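PDB 6ZPV: MgGH51 from Meripilus giganteus, which probably hydrolyses terminal alpha-L-arabinofuranosyl linkages in plant polysaccharides, as a fungal GH51 alpha-L-arabinofuranosidase. Local coordinates for residues D24-S28 with S488-D494; T216-M220 with F509-K513. All coordinates share one frame; numbering follows the deposited sequence.

Interaction 1 of 2, residues D24-S28 with S488-D494; sequences DINHS and STQWTPD
The side-chain amide of Asn26 is met at its oxygen by two backbone N-H groups of 488-494. Both donors lie in the plane of its carbonyl. Gln490 N is 2.8 Å from Asn26 OD1, and Trp491 N, 3.0 Å from the same OD1, sits on a lone pair. The carboxylate of Asp494 lies beyond the nitrogen end of this amide. The two flat groups come from opposite directions, with their planes 71° apart. Asn26 ND2 lies 3.0 Å from Asp494 OD1. It donates a hydrogen bond to Leu483 O.

The His27 ring has Ser488 at its edge. Ser488 OG lies near the ring plane, 3.1 Å from His27 CD2. The ring nitrogen ND1 is bonded to Asp30 O, which helps to fix the rotation of the imidazole.

A second amide returns the bond. The chain of Gln490 bends at chi2 (78°), which brings its carbonyl oxygen to Asn26 N. Asn26 N is 2.8 Å from Gln490 OE1, and the donor is tilted 19° from the carbonyl plane. Gln490 NE2 bonds Ser488 OG in its own amide plane, so both ends of this amide are held. Asn26 and Gln490 thus each accept, on the side-chain oxygen, the backbone N-H of the other. Asn26 CA adds a CH...O contact to Ser488 O. One apolar touch lies at the side, where Ile25 CD1 reaches Trp491 CB at 3.9 Å.

This is loop-to-loop packing across the closure of the GH51 (beta/alpha)8 barrel. Loop 24-28 follows the first barrel strand, 20-21, and leads into helix 29-33. Loop 488-494 follows strand 483-485, beyond the last barrel strand, 474-479. Backbone bonds between Asn26 and His485 tie the first loop to strand 483-485, and His27 O is bonded by Tyr498 OH of strand 496-498.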
loop_
_atom_site.group_PDB
_atom_site.type_symbol
_atom_site.label_atom_id
_atom_site.label_comp_id
_atom_site.label_asym_id
_atom_site.label_seq_id
_atom_site.Cartn_x
_atom_site.Cartn_y
_atom_site.Cartn_z
ATOM N N ASP A 24 -0.943 3.176 -5.187
ATOM C CA ASP A 24 0.411 3.083 -5.755
ATOM C C ASP A 24 0.966 4.509 -5.806
ATOM O O ASP A 24 0.578 5.340 -6.662
ATOM C CB ASP A 24 0.377 2.421 -7.141
ATOM C CG ASP A 24 1.693 1.810 -7.486
ATOM O OD1 ASP A 24 2.763 2.309 -7.022
ATOM O OD2 ASP A 24 1.699 0.762 -8.234
ATOM N N ILE A 25 1.830 4.830 -4.842
ATOM C CA ILE A 25 2.512 6.122 -4.701
ATOM C C ILE A 25 3.918 5.759 -4.200
ATOM O O ILE A 25 4.083 4.780 -3.457
ATOM C CB ILE A 25 1.779 7.051 -3.704
ATOM C CG1 ILE A 25 2.412 8.453 -3.612
ATOM C CG2 ILE A 25 1.622 6.421 -2.340
ATOM C CD1 ILE A 25 1.644 9.414 -2.736
ATOM N N ASN A 26 4.931 6.514 -4.578
ATOM C CA ASN A 26 6.289 6.200 -4.153
ATOM C C ASN A 26 6.695 4.769 -4.552
ATOM O O ASN A 26 7.485 4.100 -3.872
ATOM C CB ASN A 26 6.504 6.353 -2.646
ATOM C CG ASN A 26 5.985 7.616 -2.030
ATOM O OD1 ASN A 26 6.209 8.709 -2.563
ATOM N ND2 ASN A 26 5.333 7.475 -0.862
ATOM N N HIS A 27 6.151 4.274 -5.680
ATOM C CA HIS A 27 6.411 2.887 -6.098
ATOM C C HIS A 27 6.101 1.901 -4.949
ATOM O O HIS A 27 6.773 0.908 -4.758
ATOM C CB HIS A 27 7.829 2.736 -6.638
ATOM C CG HIS A 27 7.939 3.214 -8.043
ATOM N ND1 HIS A 27 7.486 2.486 -9.112
ATOM C CD2 HIS A 27 8.323 4.404 -8.540
ATOM C CE1 HIS A 27 7.643 3.183 -10.211
ATOM N NE2 HIS A 27 8.175 4.354 -9.873
ATOM N N SER A 28 4.969 2.142 -4.316
ATOM C CA SER A 28 4.395 1.232 -3.294
ATOM C C SER A 28 3.763 -0.011 -3.898
ATOM O O SER A 28 3.635 -1.022 -3.166
ATOM C CB SER A 28 3.367 1.929 -2.470
ATOM O OG SER A 28 2.307 2.345 -3.310
ATOM N N SER A 488 12.558 6.357 -5.226
ATOM C CA SER A 488 11.567 7.024 -6.086
ATOM C C SER A 488 10.375 7.456 -5.245
ATOM O O SER A 488 9.392 6.750 -5.105
ATOM C CB SER A 488 11.137 6.136 -7.215
ATOM O OG SER A 488 10.195 6.836 -8.050
ATOM N N THR A 489 10.526 8.659 -4.684
ATOM C CA THR A 489 9.595 9.250 -3.726
ATOM C C THR A 489 8.885 10.488 -4.271
ATOM O O THR A 489 9.575 11.396 -4.774
ATOM C CB THR A 489 10.364 9.595 -2.452
ATOM O OG1 THR A 489 10.838 8.377 -1.839
ATOM C CG2 THR A 489 9.491 10.329 -1.467
ATOM N N GLN A 490 7.572 10.497 -4.172
ATOM C CA GLN A 490 6.730 11.652 -4.509
ATOM C C GLN A 490 6.088 12.339 -3.288
ATOM O O GLN A 490 5.621 13.445 -3.429
ATOM C CB GLN A 490 5.683 11.310 -5.542
ATOM C CG GLN A 490 6.250 10.729 -6.841
ATOM C CD GLN A 490 6.663 9.280 -6.786
ATOM O OE1 GLN A 490 5.861 8.485 -6.304
ATOM N NE2 GLN A 490 7.873 8.967 -7.290
ATOM N N TRP A 491 6.136 11.700 -2.140
ATOM C CA TRP A 491 5.505 12.243 -0.920
ATOM C C TRP A 491 6.241 11.708 0.312
ATOM O O TRP A 491 6.534 10.496 0.301
ATOM C CB TRP A 491 4.049 11.843 -0.836
ATOM C CG TRP A 491 3.261 12.369 0.317
ATOM C CD1 TRP A 491 3.299 11.974 1.609
ATOM C CD2 TRP A 491 2.333 13.476 0.291
ATOM N NE1 TRP A 491 2.408 12.660 2.371
ATOM C CE2 TRP A 491 1.807 13.609 1.584
ATOM C CE3 TRP A 491 1.965 14.419 -0.677
ATOM C CZ2 TRP A 491 0.840 14.576 1.920
ATOM C CZ3 TRP A 491 1.011 15.391 -0.380
ATOM C CH2 TRP A 491 0.492 15.452 0.921
ATOM N N THR A 492 6.504 12.539 1.301
ATOM C CA THR A 492 7.000 12.120 2.609
ATOM C C THR A 492 6.161 12.841 3.650
ATOM O O THR A 492 5.571 13.884 3.385
ATOM C CB THR A 492 8.475 12.465 2.792
ATOM O OG1 THR A 492 8.646 13.899 2.859
ATOM C CG2 THR A 492 9.344 11.912 1.673
ATOM N N PRO A 493 6.187 12.390 4.909
ATOM C CA PRO A 493 6.739 11.118 5.360
ATOM C C PRO A 493 5.785 9.946 5.073
ATOM O O PRO A 493 4.607 10.132 4.805
ATOM C CB PRO A 493 6.862 11.351 6.874
ATOM C CG PRO A 493 5.671 12.192 7.204
ATOM C CD PRO A 493 5.536 13.108 5.993
ATOM N N ASP A 494 6.344 8.744 5.125
ATOM C CA ASP A 494 5.628 7.497 4.837
ATOM C C ASP A 494 5.797 6.480 5.955
ATOM O O ASP A 494 6.830 6.510 6.645
ATOM C CB ASP A 494 6.128 6.955 3.493
ATOM C CG ASP A 494 6.007 7.978 2.403
ATOM O OD1 ASP A 494 4.897 8.280 1.974
ATOM O OD2 ASP A 494 7.124 8.555 2.014
#

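Interaction 2 of 2, residues T216-M220 with F509-K513; sequences TLAEM and FFAQK
Glu219 and Lys513 meet because both side chains leave with CG anti to the backbone N and run on extended. Met220 also starts close to anti, then folds at chi3 (-59°), which turns its methyl to the Phe509 ring. The result is a helix-to-helix contact in the outer layer of the GH51 (beta/alpha)8 barrel, where its beginning and end meet. Helix 211-219 precedes barrel strand 224-227, and helix 507-517 leads toward the antiparallel C-terminal sheet.

Phe509 fills the middle of the contact. Its ring receives oxygens at the edge, in plane: Thr216 O is 3.6 Å from Phe509 CE1, and Glu219 OE2 is 3.7 Å from Phe509 CE2. The carboxylate stands almost perpendicular to the ring, at 88°. Thr216 CG2 also packs against CE1 and CZ. Met220 is modelled in two conformers, and its methyl and sulfur contacts belong to the one described here. It approaches obliquely. Its CE lies 3.6 Å from Phe509 CE1, while SD makes a Met-aromatic contact 5.4 Å from the ring centroid. Met220 SD also rests against Gln512 CB, and these two side chains run side by side in the same direction. The amide of Gln512 goes on to bond Tyr430 OH through NE2.

Further out, Val496 of strand 496-498 touches both Thr216 and Phe509, and Leu20 of the first barrel strand touches Met220. The Glu219 carboxylate is shared by two lysines. Its OE1 forms a salt bridge with Lys505, which probably favours the charged form. The other oxygen, Glu219 OE2, is gripped by Lys513 NZ at 2.7 Å, on its anti side and 24° out of the carboxylate plane.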
loop_
_atom_site.group_PDB
_atom_site.type_symbol
_atom_site.label_atom_id
_atom_site.label_comp_id
_atom_site.label_asym_id
_atom_site.label_seq_id
_atom_site.Cartn_x
_atom_site.Cartn_y
_atom_site.Cartn_z
ATOM N N THR A 216 5.710 -7.225 6.922
ATOM C CA THR A 216 5.738 -5.994 7.730
ATOM C C THR A 216 4.329 -5.433 7.876
ATOM O O THR A 216 3.952 -4.985 8.992
ATOM C CB THR A 216 6.707 -4.974 7.157
ATOM O OG1 THR A 216 8.027 -5.493 7.061
ATOM C CG2 THR A 216 6.754 -3.682 7.947
ATOM N N LEU A 217 3.550 -5.396 6.806
ATOM C CA LEU A 217 2.175 -4.926 6.912
ATOM C C LEU A 217 1.411 -5.833 7.838
ATOM O O LEU A 217 0.650 -5.342 8.701
ATOM C CB LEU A 217 1.541 -4.892 5.509
ATOM C CG LEU A 217 2.201 -3.911 4.536
ATOM C CD1 LEU A 217 1.377 -3.844 3.244
ATOM C CD2 LEU A 217 2.499 -2.572 5.116
ATOM N N ALA A 218 1.542 -7.139 7.702
ATOM C CA ALA A 218 0.825 -8.037 8.604
ATOM C C ALA A 218 1.281 -7.876 10.057
ATOM O O ALA A 218 0.432 -7.951 10.978
ATOM C CB ALA A 218 0.965 -9.459 8.124
ATOM N N GLU A 219 2.535 -7.534 10.291
ATOM C CA GLU A 219 3.113 -7.323 11.654
ATOM C C GLU A 219 2.399 -6.280 12.449
ATOM O O GLU A 219 2.337 -6.345 13.681
ATOM C CB GLU A 219 4.630 -6.919 11.508
ATOM C CG GLU A 219 5.385 -6.566 12.729
ATOM C CD GLU A 219 6.793 -6.167 12.425
ATOM O OE1 GLU A 219 7.344 -6.613 11.380
ATOM O OE2 GLU A 219 7.296 -5.430 13.337
ATOM N N MET A 220 1.857 -5.312 11.724
ATOM C CA MET A 220 1.227 -4.140 12.321
ATOM C C MET A 220 -0.101 -4.520 12.975
ATOM O O MET A 220 -0.562 -3.755 13.776
ATOM C CB MET A 220 1.103 -3.023 11.285
ATOM C CG MET A 220 1.133 -1.618 11.870
ATOM S SD MET A 220 0.286 -0.430 10.791
ATOM C CE MET A 220 1.414 -0.807 9.461
ATOM N N PHE A 509 5.275 3.850 12.254
ATOM C CA PHE A 509 4.892 2.438 12.137
ATOM C C PHE A 509 4.783 1.822 13.517
ATOM O O PHE A 509 3.809 1.111 13.816
ATOM C CB PHE A 509 5.930 1.682 11.306
ATOM C CG PHE A 509 5.734 0.180 11.345
ATOM C CD1 PHE A 509 4.909 -0.444 10.441
ATOM C CD2 PHE A 509 6.372 -0.602 12.310
ATOM C CE1 PHE A 509 4.763 -1.826 10.482
ATOM C CE2 PHE A 509 6.233 -1.987 12.339
ATOM C CZ PHE A 509 5.403 -2.572 11.413
ATOM N N PHE A 510 5.780 2.058 14.381
ATOM C CA PHE A 510 5.720 1.463 15.719
ATOM C C PHE A 510 4.557 2.029 16.524
ATOM O O PHE A 510 3.966 1.262 17.272
ATOM C CB PHE A 510 7.069 1.605 16.436
ATOM C CG PHE A 510 8.146 0.724 15.851
ATOM C CD1 PHE A 510 7.995 -0.653 15.842
ATOM C CD2 PHE A 510 9.313 1.260 15.325
ATOM C CE1 PHE A 510 9.001 -1.448 15.330
ATOM C CE2 PHE A 510 10.311 0.478 14.826
ATOM C CZ PHE A 510 10.131 -0.871 14.805
ATOM N N ALA A 511 4.227 3.296 16.392
ATOM C CA ALA A 511 3.025 3.810 17.077
ATOM C C ALA A 511 1.771 3.109 16.561
ATOM O O ALA A 511 0.899 2.721 17.352
ATOM C CB ALA A 511 2.922 5.320 16.945
ATOM N N GLN A 512 1.656 2.962 15.255
ATOM C CA GLN A 512 0.501 2.263 14.680
ATOM C C GLN A 512 0.431 0.832 15.204
ATOM O O GLN A 512 -0.676 0.371 15.575
ATOM C CB GLN A 512 0.541 2.255 13.144
ATOM C CG GLN A 512 0.405 3.610 12.457
ATOM C CD GLN A 512 -0.964 4.174 12.611
ATOM O OE1 GLN A 512 -1.971 3.473 12.327
ATOM N NE2 GLN A 512 -1.029 5.449 13.022
ATOM N N LYS A 513 1.545 0.119 15.203
ATOM C CA LYS A 513 1.575 -1.277 15.686
ATOM C C LYS A 513 1.237 -1.353 17.179
ATOM O O LYS A 513 0.476 -2.266 17.582
ATOM C CB LYS A 513 2.977 -1.817 15.395
ATOM C CG LYS A 513 3.203 -3.249 15.841
ATOM C CD LYS A 513 4.628 -3.763 15.540
ATOM C CE LYS A 513 4.863 -5.182 16.018
ATOM N NZ LYS A 513 6.292 -5.578 15.874
#

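Overall arrangement
Both interactions join early parts of the barrel to late parts of the chain, and their segments alternate in sequence. Their centres are 18 Å apart and the nearest atoms about 6 Å, so they do not touch. Interaction 1 is a partly buried meeting of two loops, held mainly by amide and backbone hydrogen bonds. Interaction 2 is buried between two helices and relies on aromatic, sulfur and apolar packing with one salt bridge. They share neighbours. Strand 20-21 leads into loop 24-28 and touches Met220. Strand 496-498 follows loop 488-494, supplies Tyr498 to interaction 1 and packs through Val496 on interaction 2.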